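Local coordinates for protein glutaredoxin 2 (Salmonella enterica subsp. enterica serovar Typhimurium, PDB 3IR4) that probably acts as a glutathione-dependent oxidoreductase, a glutaredoxin that exchanges disulfides with glutathione, at residues Tyr7-Cys12 / Lys49-Leu54; Cys15-Met20 / Asp175-Pro180. All coordinates share one frame; numbering follows the deposited sequence.

Contact 1 (Tyr7-Cys12 / Lys49-Leu54); sequences YIYDHC and KMVPIL. With GSH (glutathione), chain B.
Tyr-7 and Ile-53 form an antiparallel hydrogen-bonded pair. Tyr-7 N gives a nearly straight bond to Ile-53 O (2.9 Å, 175°), and Ile-53 N returns one to Tyr-7 O at 3.1 Å. CA of Pro-52 adds a CA-H...O contact to Tyr-7 O. Beyond this pair the backbone pairing stops and glutathione takes over. The peptide bond between Val-51 and Pro-52 is cis, the cis-proline turn characteristic of thioredoxin-like folds, and both backbone polar atoms of Val-51 bond to the ligand. Val-51 N donates to GSH O2 at 2.9 Å, while GSH N2 donates to Val-51 O, also at 2.9 Å, much as a neighbouring strand would. Cys-12, at the N-cap of the following helix, is joined through SG to GSH SG2 (2.3 Å), a mixed disulfide consistent with the glutaredoxin reaction. CG2 of Val-51 lies over one face of the Tyr-9 ring, offset toward its CD2-CE2 rim, 3.6 Å from the ring centroid in a CH-pi contact. At the far end of that ring, OH accepts from Lys-49 NZ at 2.8 Å. The lysine chain runs extended to CE and then bends at chi4 (-65°), placing NZ where it also donates to GSH O32 at 2.7 Å and to Asn-36 O. Three acceptors thus grip the ammonium. Glu-64 and Ser-65 also hydrogen-bond to glutathione. Strand 5-8 lies between 30-33 and 53-55 in the sheet; helix 40-46 packs on Tyr-7 and Ile-53, whereas Pro-52 meets helices 13-25 and 65-74.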
loop_
_atom_site.group_PDB
_atom_site.type_symbol
_atom_site.label_atom_id
_atom_site.label_comp_id
_atom_site.label_asym_id
_atom_site.label_seq_id
_atom_site.Cartn_x
_atom_site.Cartn_y
_atom_site.Cartn_z
ATOM N N TYR A 7 9.035 -6.166 8.376
ATOM C CA TYR A 7 10.069 -5.950 7.338
ATOM C C TYR A 7 9.319 -5.615 6.066
ATOM O O TYR A 7 8.461 -6.372 5.608
ATOM C CB TYR A 7 10.966 -7.180 7.194
ATOM C CG TYR A 7 11.728 -7.444 8.473
ATOM C CD1 TYR A 7 11.206 -8.235 9.465
ATOM C CD2 TYR A 7 12.952 -6.847 8.695
ATOM C CE1 TYR A 7 11.880 -8.418 10.670
ATOM C CE2 TYR A 7 13.641 -7.030 9.875
ATOM C CZ TYR A 7 13.103 -7.840 10.858
ATOM O OH TYR A 7 13.769 -8.063 12.034
ATOM N N ILE A 8 9.659 -4.463 5.489
ATOM C CA ILE A 8 8.896 -3.874 4.411
ATOM C C ILE A 8 9.721 -3.152 3.377
ATOM O O ILE A 8 10.894 -2.847 3.566
ATOM C CB ILE A 8 7.875 -2.812 4.988
ATOM C CG1 ILE A 8 8.586 -1.608 5.622
ATOM C CG2 ILE A 8 6.919 -3.441 6.015
ATOM C CD1 ILE A 8 7.663 -0.474 6.072
ATOM N N TYR A 9 9.031 -2.837 2.265
ATOM C CA TYR A 9 9.418 -1.735 1.359
ATOM C C TYR A 9 8.308 -0.692 1.561
ATOM O O TYR A 9 7.130 -1.032 1.563
ATOM C CB TYR A 9 9.457 -2.148 -0.105
ATOM C CG TYR A 9 10.349 -3.309 -0.411
ATOM C CD1 TYR A 9 11.564 -3.490 0.231
ATOM C CD2 TYR A 9 9.965 -4.228 -1.382
ATOM C CE1 TYR A 9 12.362 -4.622 -0.057
ATOM C CE2 TYR A 9 10.751 -5.320 -1.676
ATOM C CZ TYR A 9 11.939 -5.534 -0.998
ATOM O OH TYR A 9 12.668 -6.660 -1.291
ATOM N N ASP A 10 8.680 0.564 1.740
ATOM C CA ASP A 10 7.710 1.629 2.011
ATOM C C ASP A 10 6.707 1.842 0.881
ATOM O O ASP A 10 5.541 2.148 1.135
ATOM C CB ASP A 10 8.483 2.905 2.396
ATOM C CG ASP A 10 7.597 4.034 2.909
ATOM O OD1 ASP A 10 6.490 3.798 3.419
ATOM O OD2 ASP A 10 8.087 5.165 2.846
ATOM N N HIS A 11 7.135 1.677 -0.364
ATOM C CA HIS A 11 6.239 1.883 -1.498
ATOM C C HIS A 11 5.235 0.739 -1.704
ATOM O O HIS A 11 4.260 0.896 -2.422
ATOM C CB HIS A 11 7.024 2.010 -2.816
ATOM C CG HIS A 11 7.459 0.697 -3.405
ATOM N ND1 HIS A 11 8.679 0.129 -3.128
ATOM C CD2 HIS A 11 6.852 -0.142 -4.281
ATOM C CE1 HIS A 11 8.790 -1.008 -3.796
ATOM N NE2 HIS A 11 7.691 -1.200 -4.490
ATOM N N CYS A 12 5.495 -0.412 -1.091
ATOM C CA CYS A 12 4.757 -1.631 -1.434
ATOM C C CYS A 12 3.367 -1.636 -0.830
ATOM O O CYS A 12 3.251 -1.513 0.371
ATOM C CB CYS A 12 5.562 -2.848 -0.930
ATOM S SG CYS A 12 4.663 -4.416 -1.106
ATOM N N LYS A 49 12.728 -13.980 -1.209
ATOM C CA LYS A 49 12.750 -12.530 -1.161
ATOM C C LYS A 49 11.344 -12.020 -1.398
ATOM O O LYS A 49 10.892 -11.921 -2.536
ATOM C CB LYS A 49 13.710 -12.003 -2.229
ATOM C CG LYS A 49 13.832 -10.489 -2.246
ATOM C CD LYS A 49 14.766 -10.012 -3.344
ATOM C CE LYS A 49 14.985 -8.494 -3.371
ATOM N NZ LYS A 49 13.748 -7.735 -3.685
HETATM N N MSE A 50 10.643 -11.743 -0.307
HETATM C CA MSE A 50 9.278 -11.216 -0.365
HETATM C C MSE A 50 9.007 -10.466 0.909
HETATM O O MSE A 50 9.469 -10.879 1.972
HETATM C CB MSE A 50 8.253 -12.348 -0.555
HETATM C CG MSE A 50 6.830 -11.862 -0.805
HETATM SE SE MSE A 50 5.563 -13.263 -1.204
HETATM C CE MSE A 50 5.501 -14.089 0.533
ATOM N N VAL A 51 8.276 -9.354 0.771
ATOM C CA VAL A 51 7.819 -8.555 1.907
ATOM C C VAL A 51 6.322 -8.297 1.661
ATOM O O VAL A 51 5.872 -8.302 0.519
ATOM C CB VAL A 51 8.612 -7.266 2.079
ATOM C CG1 VAL A 51 10.029 -7.571 2.542
ATOM C CG2 VAL A 51 8.562 -6.406 0.805
ATOM N N PRO A 52 5.533 -8.058 2.718
ATOM C CA PRO A 52 5.929 -7.903 4.121
ATOM C C PRO A 52 6.212 -9.218 4.843
ATOM O O PRO A 52 5.677 -10.268 4.476
ATOM C CB PRO A 52 4.681 -7.286 4.765
ATOM C CG PRO A 52 3.542 -7.762 3.905
ATOM C CD PRO A 52 4.106 -7.742 2.499
ATOM N N ILE A 53 7.038 -9.109 5.885
ATOM C CA ILE A 53 7.271 -10.208 6.809
ATOM C C ILE A 53 7.071 -9.670 8.210
ATOM O O ILE A 53 7.677 -8.696 8.597
ATOM C CB ILE A 53 8.706 -10.779 6.704
ATOM C CG1 ILE A 53 8.989 -11.273 5.295
ATOM C CG2 ILE A 53 8.904 -11.893 7.747
ATOM C CD1 ILE A 53 10.488 -11.518 4.993
ATOM N N LEU A 54 6.218 -10.322 8.979
ATOM C CA LEU A 54 6.074 -10.035 10.385
ATOM C C LEU A 54 6.909 -10.972 11.214
ATOM O O LEU A 54 6.897 -12.178 10.982
ATOM C CB LEU A 54 4.615 -10.291 10.796
ATOM C CG LEU A 54 4.283 -10.107 12.291
ATOM C CD1 LEU A 54 4.421 -8.654 12.720
ATOM C CD2 LEU A 54 2.889 -10.651 12.606
HETATM N N1 GSH B . 1.145 -12.240 -1.684
HETATM C CA1 GSH B . 2.096 -11.317 -1.051
HETATM C C1 GSH B . 1.430 -10.617 0.104
HETATM O O11 GSH B . 0.176 -10.494 0.056
HETATM O O12 GSH B . 2.141 -10.183 1.030
HETATM C CB1 GSH B . 2.574 -10.324 -2.101
HETATM C CG1 GSH B . 3.763 -9.511 -1.590
HETATM C CD1 GSH B . 4.538 -8.792 -2.674
HETATM O OE1 GSH B . 4.105 -8.830 -3.948
HETATM N N2 GSH B . 5.587 -8.085 -2.339
HETATM C CA2 GSH B . 6.532 -7.498 -3.285
HETATM C C2 GSH B . 7.834 -8.226 -3.229
HETATM O O2 GSH B . 8.277 -8.672 -2.058
HETATM C CB2 GSH B . 6.743 -5.992 -3.002
HETATM S SG2 GSH B . 5.284 -4.923 -3.233
HETATM N N3 GSH B . 8.533 -8.363 -4.328
HETATM C CA3 GSH B . 9.643 -9.278 -4.419
HETATM C C3 GSH B . 10.879 -8.506 -4.693
HETATM O O31 GSH B . 10.859 -7.247 -4.531
HETATM O O32 GSH B . 11.898 -9.140 -5.066
#

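Contact 2 (Cys15-Met20 / Asp175-Pro180); sequences CVKARM and DIHLFP. With SO4 (sulfate ion), chain F.
The interface between the thioredoxin-like N-terminal domain and the helical C-terminal domain passes here through Val-16, Lys-17 and Met-20 of helix 13-25, which meet Ile-176, Phe-179, Pro-180 and the ring of His-177 on helix 173-185. The axes of the two short segments come within 8.9 Å, their directions 125° apart. The Lys-17 chain runs extended beyond CG past Ile-176 O, with CG at 3.3 Å, and ends with NZ at His-177. NZ donates to His-177 ND1 at 2.9 Å, only 2° out of the imidazole plane. On the same ring NE2 donates to O3 of a sulfate ion, probably from the crystallisation liquor, at 2.9 Å, and Arg-85 binds that ion as well. With one ring nitrogen accepting and the other donating, the imidazole is probably neutral, and the two bonds should fix its rotation. Helix 13-25 begins within a CxxC pattern, with Cys-12 at its N-cap and Cys-15 in its first turn, as in thioredoxin-type proteins, and helix 173-185, kinked at Pro-180, packs on its flank. Pro-180 has no N-H to offer Ile-176 O, which is buried without a hydrogen-bonding partner. Instead the proline ring turns CG toward Lys-17 CG, 3.6 Å away, and toward Val-16 CG1 at 3.8 Å. Met-20, a selenomethionine, packs next to it: SE sits near the plane at the edge of the Phe-179 ring, a Met-aromatic contact 76° off the ring normal. Its chain bends at chi3, turning CE to Phe-179 CB (3.6 Å) and Asp-175 O (3.4 Å). Helix 65-74 touches Ile-176 and His-177, while helix 195-208 touches Met-20 and Phe-179.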
loop_
_atom_site.group_PDB
_atom_site.type_symbol
_atom_site.label_atom_id
_atom_site.label_comp_id
_atom_site.label_asym_id
_atom_site.label_seq_id
_atom_site.Cartn_x
_atom_site.Cartn_y
_atom_site.Cartn_z
ATOM N N CYS A 15 2.800 -4.154 1.932
ATOM C CA CYS A 15 3.386 -3.710 3.184
ATOM C C CYS A 15 2.503 -2.686 3.896
ATOM O O CYS A 15 2.344 -2.729 5.122
ATOM C CB CYS A 15 4.773 -3.159 2.926
ATOM S SG CYS A 15 5.955 -4.466 2.444
ATOM N N VAL A 16 1.880 -1.792 3.150
ATOM C CA VAL A 16 0.933 -0.846 3.741
ATOM C C VAL A 16 -0.219 -1.628 4.378
ATOM O O VAL A 16 -0.603 -1.321 5.485
ATOM C CB VAL A 16 0.461 0.181 2.690
ATOM C CG1 VAL A 16 -0.668 1.060 3.243
ATOM C CG2 VAL A 16 1.646 1.033 2.201
ATOM N N LYS A 17 -0.730 -2.641 3.689
ATOM C CA LYS A 17 -1.805 -3.470 4.247
ATOM C C LYS A 17 -1.404 -4.004 5.636
ATOM O O LYS A 17 -2.161 -3.928 6.591
ATOM C CB LYS A 17 -2.160 -4.642 3.326
ATOM C CG LYS A 17 -2.741 -4.202 2.003
ATOM C CD LYS A 17 -3.038 -5.348 1.067
ATOM C CE LYS A 17 -3.238 -4.858 -0.318
ATOM N NZ LYS A 17 -3.722 -5.882 -1.257
ATOM N N ALA A 18 -0.198 -4.563 5.700
ATOM C CA ALA A 18 0.326 -5.167 6.917
ATOM C C ALA A 18 0.498 -4.163 8.045
ATOM O O ALA A 18 0.398 -4.532 9.197
ATOM C CB ALA A 18 1.641 -5.874 6.657
ATOM N N ARG A 19 0.747 -2.902 7.723
ATOM C CA ARG A 19 0.881 -1.849 8.717
ATOM C C ARG A 19 -0.452 -1.325 9.235
ATOM O O ARG A 19 -0.504 -0.739 10.316
ATOM C CB ARG A 19 1.642 -0.670 8.114
ATOM C CG ARG A 19 3.085 -0.986 7.865
ATOM C CD ARG A 19 3.754 0.100 7.054
ATOM N NE ARG A 19 3.768 1.326 7.835
ATOM C CZ ARG A 19 4.128 2.518 7.383
ATOM N NH1 ARG A 19 4.495 2.670 6.122
ATOM N NH2 ARG A 19 4.108 3.564 8.205
HETATM N N MSE A 20 -1.517 -1.462 8.451
HETATM C CA MSE A 20 -2.763 -0.795 8.807
HETATM C C MSE A 20 -3.373 -1.180 10.150
HETATM O O MSE A 20 -3.810 -0.321 10.877
HETATM C CB MSE A 20 -3.818 -0.957 7.708
HETATM C CG MSE A 20 -3.478 -0.192 6.443
HETATM SE SE MSE A 20 -4.708 -0.548 4.994
HETATM C CE MSE A 20 -6.262 0.354 5.682
ATOM N N ASP A 175 -11.312 -2.065 2.960
ATOM C CA ASP A 175 -10.484 -0.943 3.411
ATOM C C ASP A 175 -9.001 -1.278 3.316
ATOM O O ASP A 175 -8.167 -0.449 2.949
ATOM C CB ASP A 175 -10.834 -0.544 4.840
ATOM C CG ASP A 175 -12.236 -0.032 4.947
ATOM O OD1 ASP A 175 -12.468 1.082 4.431
ATOM O OD2 ASP A 175 -13.110 -0.729 5.494
ATOM N N ILE A 176 -8.675 -2.516 3.696
ATOM C CA ILE A 176 -7.308 -2.997 3.653
ATOM C C ILE A 176 -6.791 -2.955 2.210
ATOM O O ILE A 176 -5.655 -2.577 1.957
ATOM C CB ILE A 176 -7.191 -4.410 4.248
ATOM C CG1 ILE A 176 -7.675 -4.436 5.715
ATOM C CG2 ILE A 176 -5.775 -4.909 4.104
ATOM C CD1 ILE A 176 -6.855 -3.605 6.698
ATOM N N HIS A 177 -7.613 -3.336 1.246
ATOM C CA HIS A 177 -7.188 -3.313 -0.157
ATOM C C HIS A 177 -7.251 -1.923 -0.782
ATOM O O HIS A 177 -6.446 -1.610 -1.667
ATOM C CB HIS A 177 -7.992 -4.317 -0.984
ATOM C CG HIS A 177 -7.733 -5.726 -0.614
ATOM N ND1 HIS A 177 -6.481 -6.294 -0.666
ATOM C CD2 HIS A 177 -8.566 -6.671 -0.126
ATOM C CE1 HIS A 177 -6.570 -7.549 -0.262
ATOM N NE2 HIS A 177 -7.824 -7.799 0.073
ATOM N N LEU A 178 -8.196 -1.088 -0.379
ATOM C CA LEU A 178 -8.365 0.209 -1.014
ATOM C C LEU A 178 -7.366 1.278 -0.554
ATOM O O LEU A 178 -6.792 2.009 -1.368
ATOM C CB LEU A 178 -9.805 0.723 -0.778
ATOM C CG LEU A 178 -10.125 2.102 -1.302
ATOM C CD1 LEU A 178 -9.922 2.180 -2.852
ATOM C CD2 LEU A 178 -11.532 2.504 -0.901
ATOM N N PHE A 179 -7.186 1.425 0.752
ATOM C CA PHE A 179 -6.330 2.470 1.258
ATOM C C PHE A 179 -4.908 2.478 0.646
ATOM O O PHE A 179 -4.441 3.541 0.267
ATOM C CB PHE A 179 -6.281 2.521 2.783
ATOM C CG PHE A 179 -5.310 3.546 3.291
ATOM C CD1 PHE A 179 -5.572 4.906 3.136
ATOM C CD2 PHE A 179 -4.104 3.158 3.824
ATOM C CE1 PHE A 179 -4.691 5.849 3.562
ATOM C CE2 PHE A 179 -3.193 4.119 4.259
ATOM C CZ PHE A 179 -3.482 5.465 4.111
ATOM N N PRO A 180 -4.244 1.323 0.525
ATOM C CA PRO A 180 -2.879 1.369 -0.024
ATOM C C PRO A 180 -2.823 1.969 -1.424
ATOM O O PRO A 180 -1.853 2.675 -1.760
ATOM C CB PRO A 180 -2.446 -0.086 -0.004
ATOM C CG PRO A 180 -3.265 -0.715 1.104
ATOM C CD PRO A 180 -4.591 -0.028 1.010
HETATM S S SO4 F . -9.149 -11.316 -0.097
HETATM O O1 SO4 F . -10.299 -11.959 0.582
HETATM O O2 SO4 F . -9.734 -10.509 -1.188
HETATM O O3 SO4 F . -8.478 -10.477 0.898
HETATM O O4 SO4 F . -8.312 -12.367 -0.658
#

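How the contacts relate
The centres of contacts 1 and 2 lie about 12 Å apart, and their segments alternate along the chain: 7-12, 15-20, 49-54, then 175-180. Strand 5-8 runs by a short turn into helix 13-25, so the first segments of the two contacts are nearly continuous. Cys-15 makes the packing contacts between them, and a long, weak ion pair joins Asp-10 and Arg-19. Cys-15 SG packs 3.6 Å from Ile-8 CA and, at the same distance, Pro-52 N. Contact 1 supplies six of the eleven glutathione-pocket residues; contact 2 ties the helix that starts at that site to the C-terminal domain. The CxxC helix is thus held between the sheet and the helical domain.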